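Local structure of glutamate racemase (Escherichia coli, 2JFN) at residues 32-37 and 268-273; 53-58 and 261-266; 74-79 and 83-88; 133-138 and 164-169; 185-190 and 216-221. The protein belongs to the Asp/Glu/hydantoin racemase family of alpha/beta enzymes and is seen here with glutamic acid and uridine-5'-diphosphate-N-acetylmuramoyl-L-alanine bound. All coordinates share one frame; numbering follows the deposited sequence.

Interaction 1: residues 32-37 and 268-273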
# COMPACT_ATOMS: atom_id res chain seq x y z
N GLY A 32 -0.22 -0.97 -5.75
CA GLY A 32 -0.80 -1.22 -4.44
C GLY A 32 -1.35 0.02 -3.75
O GLY A 32 -2.35 -0.05 -3.04
N GLY A 33 -0.68 1.15 -3.96
CA GLY A 33 -1.11 2.39 -3.35
C GLY A 33 -2.54 2.73 -3.68
O GLY A 33 -3.22 3.37 -2.89
N LEU A 34 -3.01 2.28 -4.84
CA LEU A 34 -4.38 2.54 -5.26
C LEU A 34 -5.43 1.94 -4.33
O LEU A 34 -6.54 2.47 -4.24
CB LEU A 34 -4.60 2.03 -6.69
CG LEU A 34 -3.81 2.78 -7.77
CD1 LEU A 34 -3.98 2.07 -9.10
CD2 LEU A 34 -4.29 4.22 -7.85
N SER A 35 -5.11 0.84 -3.65
CA SER A 35 -6.10 0.25 -2.75
C SER A 35 -6.31 1.18 -1.54
O SER A 35 -7.43 1.31 -1.04
CB SER A 35 -5.67 -1.15 -2.27
OG SER A 35 -4.53 -1.10 -1.42
N VAL A 36 -5.24 1.82 -1.10
CA VAL A 36 -5.30 2.74 0.04
C VAL A 36 -5.97 4.02 -0.40
O VAL A 36 -6.82 4.58 0.31
CB VAL A 36 -3.89 3.06 0.59
CG1 VAL A 36 -3.99 4.02 1.77
CG2 VAL A 36 -3.20 1.77 1.01
N TYR A 37 -5.59 4.50 -1.58
CA TYR A 37 -6.19 5.71 -2.12
C TYR A 37 -7.70 5.53 -2.28
O TYR A 37 -8.47 6.43 -1.96
CB TYR A 37 -5.55 6.06 -3.47
CG TYR A 37 -6.44 6.87 -4.38
CD1 TYR A 37 -7.21 6.26 -5.36
CD2 TYR A 37 -6.54 8.26 -4.22
CE1 TYR A 37 -8.06 7.00 -6.18
CE2 TYR A 37 -7.40 9.01 -5.03
CZ TYR A 37 -8.15 8.38 -6.00
OH TYR A 37 -8.98 9.11 -6.81
N PRO A 268 -5.60 3.56 -18.45
CA PRO A 268 -7.04 3.31 -18.32
C PRO A 268 -7.50 3.04 -16.88
O PRO A 268 -8.54 3.54 -16.45
CB PRO A 268 -7.28 2.13 -19.26
CG PRO A 268 -5.95 1.43 -19.27
CD PRO A 268 -4.98 2.57 -19.34
N VAL A 269 -6.73 2.27 -16.13
CA VAL A 269 -7.08 1.97 -14.74
C VAL A 269 -6.93 3.23 -13.90
O VAL A 269 -7.81 3.56 -13.09
CB VAL A 269 -6.19 0.84 -14.17
CG1 VAL A 269 -6.50 0.61 -12.69
CG2 VAL A 269 -6.47 -0.44 -14.94
N LEU A 270 -5.84 3.97 -14.10
CA LEU A 270 -5.63 5.20 -13.36
C LEU A 270 -6.82 6.15 -13.61
O LEU A 270 -7.30 6.81 -12.69
CB LEU A 270 -4.32 5.87 -13.79
CG LEU A 270 -3.02 5.18 -13.32
CD1 LEU A 270 -1.82 5.85 -13.97
CD2 LEU A 270 -2.91 5.27 -11.80
N GLN A 271 -7.29 6.19 -14.85
CA GLN A 271 -8.42 7.05 -15.19
C GLN A 271 -9.70 6.59 -14.50
O GLN A 271 -10.47 7.42 -14.01
CB GLN A 271 -8.59 7.11 -16.72
CG GLN A 271 -7.53 8.00 -17.39
CD GLN A 271 -7.59 7.99 -18.91
OE1 GLN A 271 -7.09 8.91 -19.56
NE2 GLN A 271 -8.18 6.95 -19.48
N ARG A 272 -9.91 5.28 -14.44
CA ARG A 272 -11.08 4.73 -13.75
C ARG A 272 -11.01 5.09 -12.26
O ARG A 272 -12.05 5.25 -11.61
CB ARG A 272 -11.16 3.20 -13.90
CG ARG A 272 -11.78 2.73 -15.21
CD ARG A 272 -12.29 1.29 -15.11
NE ARG A 272 -11.22 0.31 -15.06
CZ ARG A 272 -10.43 0.00 -16.09
NH1 ARG A 272 -10.61 0.61 -17.26
NH2 ARG A 272 -9.47 -0.90 -15.96
N TYR A 273 -9.80 5.22 -11.73
CA TYR A 273 -9.60 5.59 -10.33
C TYR A 273 -9.77 7.08 -10.06
O TYR A 273 -9.83 7.50 -8.90
CB TYR A 273 -8.22 5.14 -9.83
CG TYR A 273 -8.20 3.76 -9.22
CD1 TYR A 273 -7.83 2.64 -9.97
CD2 TYR A 273 -8.57 3.56 -7.88
CE1 TYR A 273 -7.83 1.37 -9.41
CE2 TYR A 273 -8.56 2.29 -7.31
CZ TYR A 273 -8.19 1.20 -8.08
OH TYR A 273 -8.19 -0.05 -7.51
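Leu-34, on helix 33-43, lies over one face of the Tyr-273 ring next to helix 267-272. Its CB already sits above the ring, 4.1 Å from the centroid and 18° off the normal, a CH-pi contact. CG stands beside the backbone N, and the two methyls continue over the same ring: CD1 is 3.9 Å from Tyr-273 CE1, while CD2 is 4.2 Å from Tyr-273 CG and also meets Leu-270 CD2 at 4.3 Å. Leu-173 of helix 163-174 packs against Leu-34 as well. One turn on, Tyr-37 comes to the edge of the Tyr-273 ring, its CE1 3.9 Å from Tyr-273 CD2, the two side chains running past each other in opposite directions. Its hydroxyl OH donates to Tyr-273 O at 2.8 Å, meeting the carbonyl at a C=O...donor angle of 153° and tilted 22° from its plane. Tyr-49, edge-to-face, and Phe-275 also meet the Tyr-37 ring. The contact is therefore mostly apolar, with one directional bond that gives the main-chain carbonyl of Tyr-273 a hydroxyl donor and probably restrains how the two tyrosines lie against each other.

Interaction 2: residues 53-58 and 261-266; sequences FDNVAF and PGAEQL
Phe-53 reaches with the CE1 corner of its ring into the angle between two aliphatic groups of 261-266: Ala-263 CB lies at the ring edge, 4.0 Å from CE1, and Leu-266 CD1 is 3.9 Å from the same atom. CG of Phe-53 is held between the backbone N and the carbonyl carbon (chi1 60°), which directs the ring from the end of strand 48-53 toward the short helix 261-264. The Ala-263 methyl is shared, because Asn-55 ND2 touches it from 3.7 Å. That amide is held elsewhere: OD1 accepts from Met-257 N and ND2 donates to Ala-258 O, tying the loop to the chain just after strand 253-256, the parallel neighbour of strand 48-53. Between the two contact residues, Asp-54 forms an Asx motif and is the centre of an inverse gamma turn. Its OD1 receives Ala-57 N at 3.0 Å, with the donor well above the carboxylate plane (65° out of it), and its OD2 makes a salt bridge with Arg-71 and a hydrogen bond with Tyr-60. The turn leads on to Phe-58, which lines the glutamic acid pocket and packs on Val-166 of helix 163-174.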
# COMPACT_ATOMS: atom_id res chain seq x y z
N PHE A 53 3.94 6.63 -8.35
CA PHE A 53 4.45 5.28 -8.22
C PHE A 53 5.85 5.18 -8.84
O PHE A 53 6.13 5.74 -9.91
CB PHE A 53 3.47 4.25 -8.84
CG PHE A 53 3.18 4.46 -10.30
CD1 PHE A 53 3.73 3.61 -11.26
CD2 PHE A 53 2.32 5.47 -10.72
CE1 PHE A 53 3.43 3.75 -12.61
CE2 PHE A 53 2.01 5.63 -12.08
CZ PHE A 53 2.57 4.77 -13.02
N ASP A 54 6.74 4.48 -8.13
CA ASP A 54 8.12 4.32 -8.57
C ASP A 54 8.31 3.12 -9.50
O ASP A 54 8.86 2.09 -9.09
CB ASP A 54 9.03 4.17 -7.35
CG ASP A 54 10.50 4.31 -7.70
OD1 ASP A 54 10.82 4.45 -8.90
OD2 ASP A 54 11.33 4.28 -6.77
N ASN A 55 7.87 3.25 -10.75
CA ASN A 55 8.00 2.15 -11.69
C ASN A 55 9.47 1.90 -12.06
O ASN A 55 9.79 0.85 -12.61
CB ASN A 55 7.17 2.42 -12.95
CG ASN A 55 7.61 3.66 -13.71
OD1 ASN A 55 7.73 4.75 -13.14
ND2 ASN A 55 7.85 3.51 -15.01
N VAL A 56 10.34 2.84 -11.72
CA VAL A 56 11.77 2.72 -12.01
C VAL A 56 12.50 1.78 -11.04
O VAL A 56 13.37 1.00 -11.45
CB VAL A 56 12.47 4.11 -11.97
CG1 VAL A 56 13.99 3.95 -11.93
CG2 VAL A 56 12.07 4.92 -13.20
N ALA A 57 12.14 1.84 -9.76
CA ALA A 57 12.81 1.00 -8.78
C ALA A 57 11.95 -0.14 -8.23
O ALA A 57 12.40 -0.91 -7.39
CB ALA A 57 13.33 1.87 -7.64
N PHE A 58 10.70 -0.24 -8.70
CA PHE A 58 9.83 -1.33 -8.26
C PHE A 58 10.52 -2.62 -8.73
O PHE A 58 11.03 -2.65 -9.85
CB PHE A 58 8.46 -1.23 -8.93
CG PHE A 58 7.58 -2.43 -8.70
CD1 PHE A 58 6.77 -2.51 -7.57
CD2 PHE A 58 7.61 -3.51 -9.58
CE1 PHE A 58 5.99 -3.64 -7.32
CE2 PHE A 58 6.84 -4.65 -9.34
CZ PHE A 58 6.03 -4.72 -8.21
N PRO A 261 6.44 1.71 -21.34
CA PRO A 261 5.20 1.10 -21.81
C PRO A 261 4.41 0.56 -20.62
O PRO A 261 3.19 0.66 -20.59
CB PRO A 261 5.70 -0.01 -22.74
CG PRO A 261 6.96 0.60 -23.32
CD PRO A 261 7.61 1.21 -22.09
N GLY A 262 5.11 -0.00 -19.64
CA GLY A 262 4.44 -0.53 -18.46
C GLY A 262 3.63 0.52 -17.71
O GLY A 262 2.48 0.29 -17.36
N ALA A 263 4.23 1.67 -17.47
CA ALA A 263 3.55 2.76 -16.78
C ALA A 263 2.37 3.25 -17.62
O ALA A 263 1.29 3.51 -17.10
CB ALA A 263 4.51 3.90 -16.51
N GLU A 264 2.59 3.39 -18.92
CA GLU A 264 1.56 3.87 -19.82
C GLU A 264 0.35 2.93 -19.85
O GLU A 264 -0.79 3.37 -19.96
CB GLU A 264 2.15 4.06 -21.23
CG GLU A 264 3.30 5.06 -21.24
CD GLU A 264 4.21 4.95 -22.46
OE1 GLU A 264 4.22 3.89 -23.11
OE2 GLU A 264 4.93 5.93 -22.74
N GLN A 265 0.61 1.63 -19.73
CA GLN A 265 -0.45 0.64 -19.74
C GLN A 265 -1.41 0.77 -18.56
O GLN A 265 -2.48 0.15 -18.57
CB GLN A 265 0.14 -0.77 -19.79
CG GLN A 265 0.99 -0.99 -21.02
CD GLN A 265 1.52 -2.40 -21.13
OE1 GLN A 265 2.34 -2.69 -22.00
NE2 GLN A 265 1.05 -3.29 -20.25
N LEU A 266 -1.03 1.55 -17.56
CA LEU A 266 -1.89 1.76 -16.39
C LEU A 266 -2.87 2.91 -16.60
O LEU A 266 -3.79 3.10 -15.80
CB LEU A 266 -1.04 2.06 -15.16
CG LEU A 266 -0.28 0.89 -14.55
CD1 LEU A 266 0.48 1.37 -13.32
CD2 LEU A 266 -1.26 -0.22 -14.19

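Interaction 3: residues 74-79 and 83-88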
# COMPACT_ATOMS: atom_id res chain seq x y z
N ALA A 74 13.48 11.33 -1.96
CA ALA A 74 13.70 12.07 -3.21
C ALA A 74 12.39 12.21 -4.01
O ALA A 74 12.11 13.25 -4.59
CB ALA A 74 14.76 11.38 -4.07
N ILE A 75 11.59 11.14 -4.05
CA ILE A 75 10.34 11.22 -4.78
C ILE A 75 9.36 12.23 -4.13
O ILE A 75 8.73 13.02 -4.83
CB ILE A 75 9.67 9.83 -4.91
CG1 ILE A 75 10.52 8.94 -5.83
CG2 ILE A 75 8.25 9.97 -5.45
CD1 ILE A 75 10.08 7.48 -5.90
N VAL A 76 9.24 12.21 -2.80
CA VAL A 76 8.33 13.15 -2.14
C VAL A 76 8.85 14.58 -2.33
O VAL A 76 8.08 15.53 -2.43
CB VAL A 76 8.19 12.86 -0.63
CG1 VAL A 76 7.30 13.92 0.03
CG2 VAL A 76 7.59 11.46 -0.42
N THR A 77 10.16 14.73 -2.38
CA THR A 77 10.76 16.04 -2.58
C THR A 77 10.36 16.57 -3.96
O THR A 77 10.00 17.74 -4.10
CB THR A 77 12.29 15.95 -2.48
OG1 THR A 77 12.63 15.53 -1.16
CG2 THR A 77 12.94 17.30 -2.77
N ALA A 78 10.41 15.70 -4.96
CA ALA A 78 10.06 16.08 -6.33
C ALA A 78 8.58 16.41 -6.43
O ALA A 78 8.20 17.38 -7.10
CB ALA A 78 10.41 14.95 -7.30
N VAL A 79 7.74 15.63 -5.77
CA VAL A 79 6.31 15.91 -5.81
C VAL A 79 6.04 17.28 -5.19
O VAL A 79 5.29 18.08 -5.75
CB VAL A 79 5.48 14.85 -5.05
CG1 VAL A 79 4.02 15.25 -5.06
CG2 VAL A 79 5.65 13.48 -5.71
N TYR A 83 3.74 20.45 -6.44
CA TYR A 83 2.61 20.93 -5.65
C TYR A 83 2.87 20.89 -4.15
O TYR A 83 3.31 19.87 -3.62
CB TYR A 83 1.35 20.07 -5.88
CG TYR A 83 0.71 20.16 -7.25
CD1 TYR A 83 1.01 19.23 -8.24
CD2 TYR A 83 -0.23 21.15 -7.53
CE1 TYR A 83 0.38 19.28 -9.48
CE2 TYR A 83 -0.85 21.21 -8.77
CZ TYR A 83 -0.55 20.27 -9.74
OH TYR A 83 -1.17 20.33 -10.97
N PRO A 84 2.63 22.01 -3.45
CA PRO A 84 2.84 22.00 -2.01
C PRO A 84 1.87 20.93 -1.51
O PRO A 84 0.76 20.81 -2.02
CB PRO A 84 2.43 23.40 -1.58
CG PRO A 84 2.86 24.23 -2.77
CD PRO A 84 2.40 23.39 -3.94
N LEU A 85 2.27 20.14 -0.52
CA LEU A 85 1.42 19.07 -0.02
C LEU A 85 0.80 19.35 1.34
O LEU A 85 1.45 19.91 2.22
CB LEU A 85 2.23 17.77 0.07
CG LEU A 85 2.96 17.31 -1.19
CD1 LEU A 85 3.82 16.08 -0.88
CD2 LEU A 85 1.95 17.00 -2.28
N ALA A 86 -0.46 18.96 1.51
CA ALA A 86 -1.12 19.13 2.79
C ALA A 86 -0.81 17.87 3.61
O ALA A 86 -0.71 17.91 4.83
CB ALA A 86 -2.64 19.27 2.59
N LEU A 87 -0.62 16.75 2.91
CA LEU A 87 -0.33 15.49 3.57
C LEU A 87 0.12 14.44 2.56
O LEU A 87 -0.28 14.49 1.40
CB LEU A 87 -1.60 15.00 4.29
CG LEU A 87 -1.69 13.61 4.93
CD1 LEU A 87 -2.81 13.64 5.97
CD2 LEU A 87 -1.97 12.55 3.87
N ALA A 88 0.95 13.51 3.01
CA ALA A 88 1.44 12.44 2.16
C ALA A 88 1.26 11.08 2.84
O ALA A 88 1.47 10.94 4.04
CB ALA A 88 2.91 12.65 1.83
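Tyr-83 N donates to Val-79 O at 2.9 Å, the one backbone hydrogen bond between 74-79 and 83-88, which a small apolar cluster also joins. The bond is nearly straight, with an N-H...O angle of 164°, and lies almost along the C=O axis. Spanning four residues, it completes the last turn of helix 65-82 at the point where Tyr-83 leaves helical geometry.

The apolar part centres on Leu-85, whose forked end faces back to the helix. Its CD2 meets Val-79 CG1 at 3.9 Å, the two side chains crossing at about a right angle, and its CD1 meets Val-76 CG1 more loosely at 4.2 Å. In both valines CG1 is the methyl trans to the backbone N (chi1 176° in each), so equivalent branches one turn apart receive the two arms of the leucine.

Tyr-83 itself contributes mainly backbone: its ring leads away from the helix to an edge-to-face contact with His-48, and its OH is hydrogen-bonded to Asp-250 OD2.

The segments belong to the helix-to-strand half of a beta-alpha-beta crossover from strand 48-53 through helix 65-82 to strand 87-90, both strands running parallel to strand 21-28, which lies between them. Ile-50 of strand 48-53 touches Val-79, Tyr-83 and Leu-85, and Thr-23 of strand 21-28 also packs on Leu-85, so the cluster lies between helix and sheet.

Interaction 4: residues 133-138 and 164-169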
# COMPACT_ATOMS: atom_id res chain seq x y z
N LEU A 133 -0.30 -12.16 5.11
CA LEU A 133 0.14 -12.26 3.73
C LEU A 133 0.88 -10.97 3.45
O LEU A 133 0.31 -9.88 3.57
CB LEU A 133 -1.03 -12.38 2.76
CG LEU A 133 -1.73 -13.72 2.58
CD1 LEU A 133 -2.81 -13.56 1.53
CD2 LEU A 133 -0.71 -14.78 2.15
N ALA A 134 2.15 -11.07 3.08
CA ALA A 134 2.95 -9.90 2.78
C ALA A 134 3.92 -10.27 1.68
O ALA A 134 3.96 -11.42 1.24
CB ALA A 134 3.71 -9.46 4.02
N THR A 135 4.70 -9.30 1.21
CA THR A 135 5.66 -9.62 0.18
C THR A 135 6.86 -10.28 0.86
O THR A 135 7.02 -10.19 2.08
CB THR A 135 6.08 -8.37 -0.61
OG1 THR A 135 6.87 -8.79 -1.74
CG2 THR A 135 6.87 -7.42 0.27
N ARG A 136 7.69 -10.95 0.07
CA ARG A 136 8.84 -11.66 0.59
C ARG A 136 9.71 -10.84 1.54
O ARG A 136 10.12 -11.34 2.60
CB ARG A 136 9.70 -12.19 -0.56
CG ARG A 136 10.80 -13.12 -0.10
CD ARG A 136 10.23 -14.26 0.74
NE ARG A 136 11.27 -14.96 1.48
CZ ARG A 136 11.05 -15.94 2.34
NH1 ARG A 136 9.81 -16.35 2.57
NH2 ARG A 136 12.06 -16.51 2.98
N GLY A 137 9.99 -9.59 1.18
CA GLY A 137 10.82 -8.75 2.02
C GLY A 137 10.21 -8.29 3.33
O GLY A 137 10.93 -8.07 4.30
N THR A 138 8.89 -8.15 3.36
CA THR A 138 8.19 -7.69 4.56
C THR A 138 8.15 -8.72 5.69
O THR A 138 8.09 -8.35 6.86
CB THR A 138 6.75 -7.27 4.22
OG1 THR A 138 6.77 -6.23 3.24
CG2 THR A 138 6.02 -6.77 5.47
N GLU A 164 5.50 -13.05 -5.69
CA GLU A 164 4.71 -13.41 -6.86
C GLU A 164 3.29 -12.83 -6.79
O GLU A 164 2.72 -12.43 -7.80
CB GLU A 164 4.62 -14.93 -6.98
CG GLU A 164 3.95 -15.40 -8.26
CD GLU A 164 3.93 -16.91 -8.41
OE1 GLU A 164 4.65 -17.59 -7.65
OE2 GLU A 164 3.20 -17.40 -9.30
N MET A 165 2.73 -12.78 -5.59
CA MET A 165 1.39 -12.24 -5.45
C MET A 165 1.39 -10.75 -5.81
O MET A 165 0.42 -10.22 -6.36
CB MET A 165 0.88 -12.44 -4.02
CG MET A 165 -0.63 -12.29 -3.90
SD MET A 165 -1.24 -12.65 -2.24
CE MET A 165 -1.16 -14.42 -2.22
N VAL A 166 2.49 -10.07 -5.49
CA VAL A 166 2.60 -8.66 -5.82
C VAL A 166 2.51 -8.52 -7.33
O VAL A 166 1.82 -7.64 -7.84
CB VAL A 166 3.94 -8.07 -5.34
CG1 VAL A 166 4.03 -6.60 -5.75
CG2 VAL A 166 4.05 -8.20 -3.83
N GLU A 167 3.20 -9.40 -8.05
CA GLU A 167 3.20 -9.39 -9.50
C GLU A 167 1.82 -9.70 -10.07
O GLU A 167 1.43 -9.15 -11.10
CB GLU A 167 4.22 -10.40 -10.04
CG GLU A 167 5.66 -9.95 -9.89
CD GLU A 167 5.88 -8.54 -10.44
OE1 GLU A 167 5.41 -8.25 -11.56
OE2 GLU A 167 6.54 -7.73 -9.75
N LEU A 168 1.09 -10.58 -9.40
CA LEU A 168 -0.24 -10.93 -9.85
C LEU A 168 -1.11 -9.68 -9.78
O LEU A 168 -1.91 -9.42 -10.68
CB LEU A 168 -0.82 -12.05 -8.98
CG LEU A 168 -0.16 -13.41 -9.21
CD1 LEU A 168 -0.72 -14.43 -8.23
CD2 LEU A 168 -0.39 -13.86 -10.64
N ALA A 169 -0.94 -8.90 -8.72
CA ALA A 169 -1.71 -7.67 -8.54
C ALA A 169 -1.31 -6.68 -9.63
O ALA A 169 -2.17 -6.04 -10.24
CB ALA A 169 -1.45 -7.07 -7.15
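Thr-135 and Val-166 meet at the C-terminal end of strand 129-134, an inner strand of the four-stranded parallel sheet of an alpha/beta fold, where the chain leaves the sheet beside helix 163-174. In such folds loops at this end of the strands commonly form the binding site, and here the side chain of Val-166 touches the bound glutamic acid.

This is the tighter part of the contact. Val-166 CG2, the branch beside its backbone N, approaches Thr-135 OG1 to 3.6 Å and Thr-135 CB to 3.8 Å. The contact is van der Waals in kind, and no hydrogen bond links the two segments. Thr-94, itself in the glutamic acid pocket, adjoins Thr-135, and His-206, another pocket residue, adjoins Val-166.

Packing is looser where Leu-133 meets Met-165. Their side chains cross at about a right angle, and Met-165 also packs on Phe-207, Leu-210, Leu-183 and Ile-186, while Leu-133 rests on Val-200 and Leu-202 of strand 199-202. All four touching residues are buried; by contrast Glu-164 and Glu-167 of the helix and Arg-136 of the loop are exposed and take no part. The CB of Glu-164 points away from the strand segment.

The methionine chain is extended through chi1 and chi2, which brings SD to 4.2 Å from Leu-133 CD1, and the bend at chi3 (-76°) brings CE to the same distance from that one methyl.

Interaction 5: residues 185-190 and 216-221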
# COMPACT_ATOMS: atom_id res chain seq x y z
N ARG A 185 -1.50 -22.26 -5.63
CA ARG A 185 -0.15 -22.78 -5.42
C ARG A 185 0.55 -21.98 -4.34
O ARG A 185 1.14 -22.53 -3.41
CB ARG A 185 0.64 -22.70 -6.73
CG ARG A 185 2.07 -23.21 -6.62
CD ARG A 185 2.11 -24.70 -6.32
NE ARG A 185 3.46 -25.12 -5.93
CZ ARG A 185 4.04 -24.79 -4.79
NH1 ARG A 185 3.39 -24.03 -3.90
NH2 ARG A 185 5.28 -25.19 -4.53
N ILE A 186 0.47 -20.66 -4.46
CA ILE A 186 1.09 -19.78 -3.47
C ILE A 186 0.50 -20.05 -2.09
O ILE A 186 1.22 -20.09 -1.09
CB ILE A 186 0.88 -18.29 -3.85
CG1 ILE A 186 1.59 -17.98 -5.17
CG2 ILE A 186 1.39 -17.39 -2.73
CD1 ILE A 186 1.32 -16.58 -5.71
N LEU A 187 -0.81 -20.24 -2.03
CA LEU A 187 -1.50 -20.48 -0.76
C LEU A 187 -1.59 -21.95 -0.35
O LEU A 187 -2.21 -22.28 0.66
CB LEU A 187 -2.91 -19.87 -0.82
CG LEU A 187 -2.97 -18.35 -1.00
CD1 LEU A 187 -4.38 -17.90 -1.35
CD2 LEU A 187 -2.50 -17.67 0.28
N ARG A 188 -0.95 -22.83 -1.12
CA ARG A 188 -0.99 -24.27 -0.84
C ARG A 188 -0.71 -24.57 0.64
O ARG A 188 -1.46 -25.32 1.26
CB ARG A 188 0.00 -25.02 -1.74
CG ARG A 188 -0.24 -26.55 -1.80
CD ARG A 188 0.64 -27.25 -2.83
NE ARG A 188 2.04 -27.34 -2.41
CZ ARG A 188 2.98 -28.01 -3.08
NH1 ARG A 188 2.67 -28.65 -4.20
NH2 ARG A 188 4.22 -28.05 -2.62
N PRO A 189 0.34 -23.97 1.22
CA PRO A 189 0.67 -24.22 2.63
C PRO A 189 -0.55 -24.08 3.54
O PRO A 189 -0.77 -24.91 4.43
CB PRO A 189 1.71 -23.14 2.93
CG PRO A 189 2.39 -22.95 1.63
CD PRO A 189 1.25 -22.97 0.64
N TRP A 190 -1.32 -23.02 3.32
CA TRP A 190 -2.51 -22.76 4.12
C TRP A 190 -3.66 -23.70 3.78
O TRP A 190 -4.39 -24.13 4.66
CB TRP A 190 -2.94 -21.30 3.95
CG TRP A 190 -2.03 -20.33 4.65
CD1 TRP A 190 -0.89 -20.63 5.33
CD2 TRP A 190 -2.20 -18.91 4.75
NE1 TRP A 190 -0.33 -19.49 5.85
CE2 TRP A 190 -1.12 -18.42 5.51
CE3 TRP A 190 -3.16 -18.01 4.26
CZ2 TRP A 190 -0.97 -17.06 5.80
CZ3 TRP A 190 -3.01 -16.66 4.56
CH2 TRP A 190 -1.92 -16.20 5.32
N GLN A 216 -11.83 -16.47 -3.49
CA GLN A 216 -12.25 -17.64 -4.25
C GLN A 216 -11.35 -18.83 -3.93
O GLN A 216 -11.77 -19.98 -4.02
CB GLN A 216 -12.18 -17.36 -5.76
CG GLN A 216 -13.08 -16.24 -6.25
CD GLN A 216 -13.05 -16.11 -7.77
OE1 GLN A 216 -13.60 -16.96 -8.48
NE2 GLN A 216 -12.41 -15.06 -8.26
N VAL A 217 -10.11 -18.54 -3.56
CA VAL A 217 -9.12 -19.57 -3.26
C VAL A 217 -9.04 -19.95 -1.78
O VAL A 217 -8.88 -21.13 -1.45
CB VAL A 217 -7.72 -19.13 -3.74
CG1 VAL A 217 -6.67 -20.17 -3.37
CG2 VAL A 217 -7.74 -18.91 -5.23
N LEU A 218 -9.14 -18.97 -0.90
CA LEU A 218 -9.05 -19.22 0.53
C LEU A 218 -10.25 -20.00 1.07
O LEU A 218 -11.36 -19.88 0.56
CB LEU A 218 -8.92 -17.90 1.30
CG LEU A 218 -7.64 -17.07 1.11
CD1 LEU A 218 -7.87 -15.67 1.66
CD2 LEU A 218 -6.46 -17.74 1.80
N PRO A 219 -10.03 -20.81 2.12
CA PRO A 219 -11.11 -21.59 2.72
C PRO A 219 -12.28 -20.72 3.15
O PRO A 219 -12.10 -19.61 3.66
CB PRO A 219 -10.43 -22.30 3.89
CG PRO A 219 -9.24 -21.45 4.19
CD PRO A 219 -8.76 -21.06 2.82
N GLU A 220 -13.48 -21.24 2.95
CA GLU A 220 -14.71 -20.54 3.30
C GLU A 220 -14.61 -19.94 4.69
O GLU A 220 -13.98 -20.52 5.58
CB GLU A 220 -15.90 -21.51 3.26
CG GLU A 220 -15.79 -22.60 2.21
CD GLU A 220 -16.72 -23.78 2.50
OE1 GLU A 220 -17.95 -23.58 2.48
OE2 GLU A 220 -16.21 -24.90 2.76
N GLY A 221 -15.22 -18.78 4.89
CA GLY A 221 -15.21 -18.14 6.19
C GLY A 221 -13.98 -17.33 6.57
O GLY A 221 -13.94 -16.76 7.66
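Leu-187 CD1 is the focus of the contact, lying 3.8 Å from Val-217 CG1 and 3.8 Å from Leu-218 CD2. The second of these methyls is shared: Leu-218 CD2 also reaches the edge of the Trp-190 indole, 4.1 Å from CE3 and near the ring plane. Trp-190 and Leu-218 lie side by side and point the same way, whereas Leu-187 and Leu-218 cross at about a right angle. Every one of these touches is apolar, and all four residues are buried.

Backbone geometry sets these groups up. Leu-187 lies where helix 180-186 is followed by helix 188-191. A hydrogen bond from Arg-188 N to Arg-185 O, 3.1 Å long, spans it, and a weak one runs from Trp-190 N back to Leu-187 O. Three residues apart, Leu-187 and Trp-190 thus face the same partner. On the other segment, helix 211-217 stops at Val-217; Leu-218 leaves helical geometry (psi 149°), and its side chain, with CG beside the backbone N (chi1 -66°), bends back toward Leu-187.

Farther out, Arg-185 and Arg-188, whose CB atoms point away from the other segment, lay their guanidinium groups over each other, each CZ 3.8 Å above the plane of the other group.

Val-217 packs in addition on Leu-183 and Lys-184 of helix 180-186. Leu-187 and Trp-190 both rest on Leu-160 of strand 156-161, an outermost strand of the four-stranded parallel sheet, so the contact joins the end of helix 211-217 to helices 180-186 and 188-191 where they pack against that strand.

Interactions 1 and 2 lie side by side in the lobe of the mixed sheet, where helices 261-264 and 267-272 follow each other and Leu-270 CD1 meets Phe-53 CE2 at 4.3 Å. Interaction 3 adjoins interaction 2 through Ile-75 CD1, 3.6 Å from Asp-54 OD2. Interactions 4 and 5 share the other sheet, with Leu-133 CD2 3.7 Å from Trp-190 CH2; the centres of interactions 3 and 5 are about 39 Å apart. The lobes meet at the glutamic acid pocket: Phe-58 CZ of interaction 2 is 3.7 Å from Val-166 CG1 of interaction 4, and both residues touch the ligand. In interaction 1 the side chain of Leu-34 is about 9 Å from the ligand.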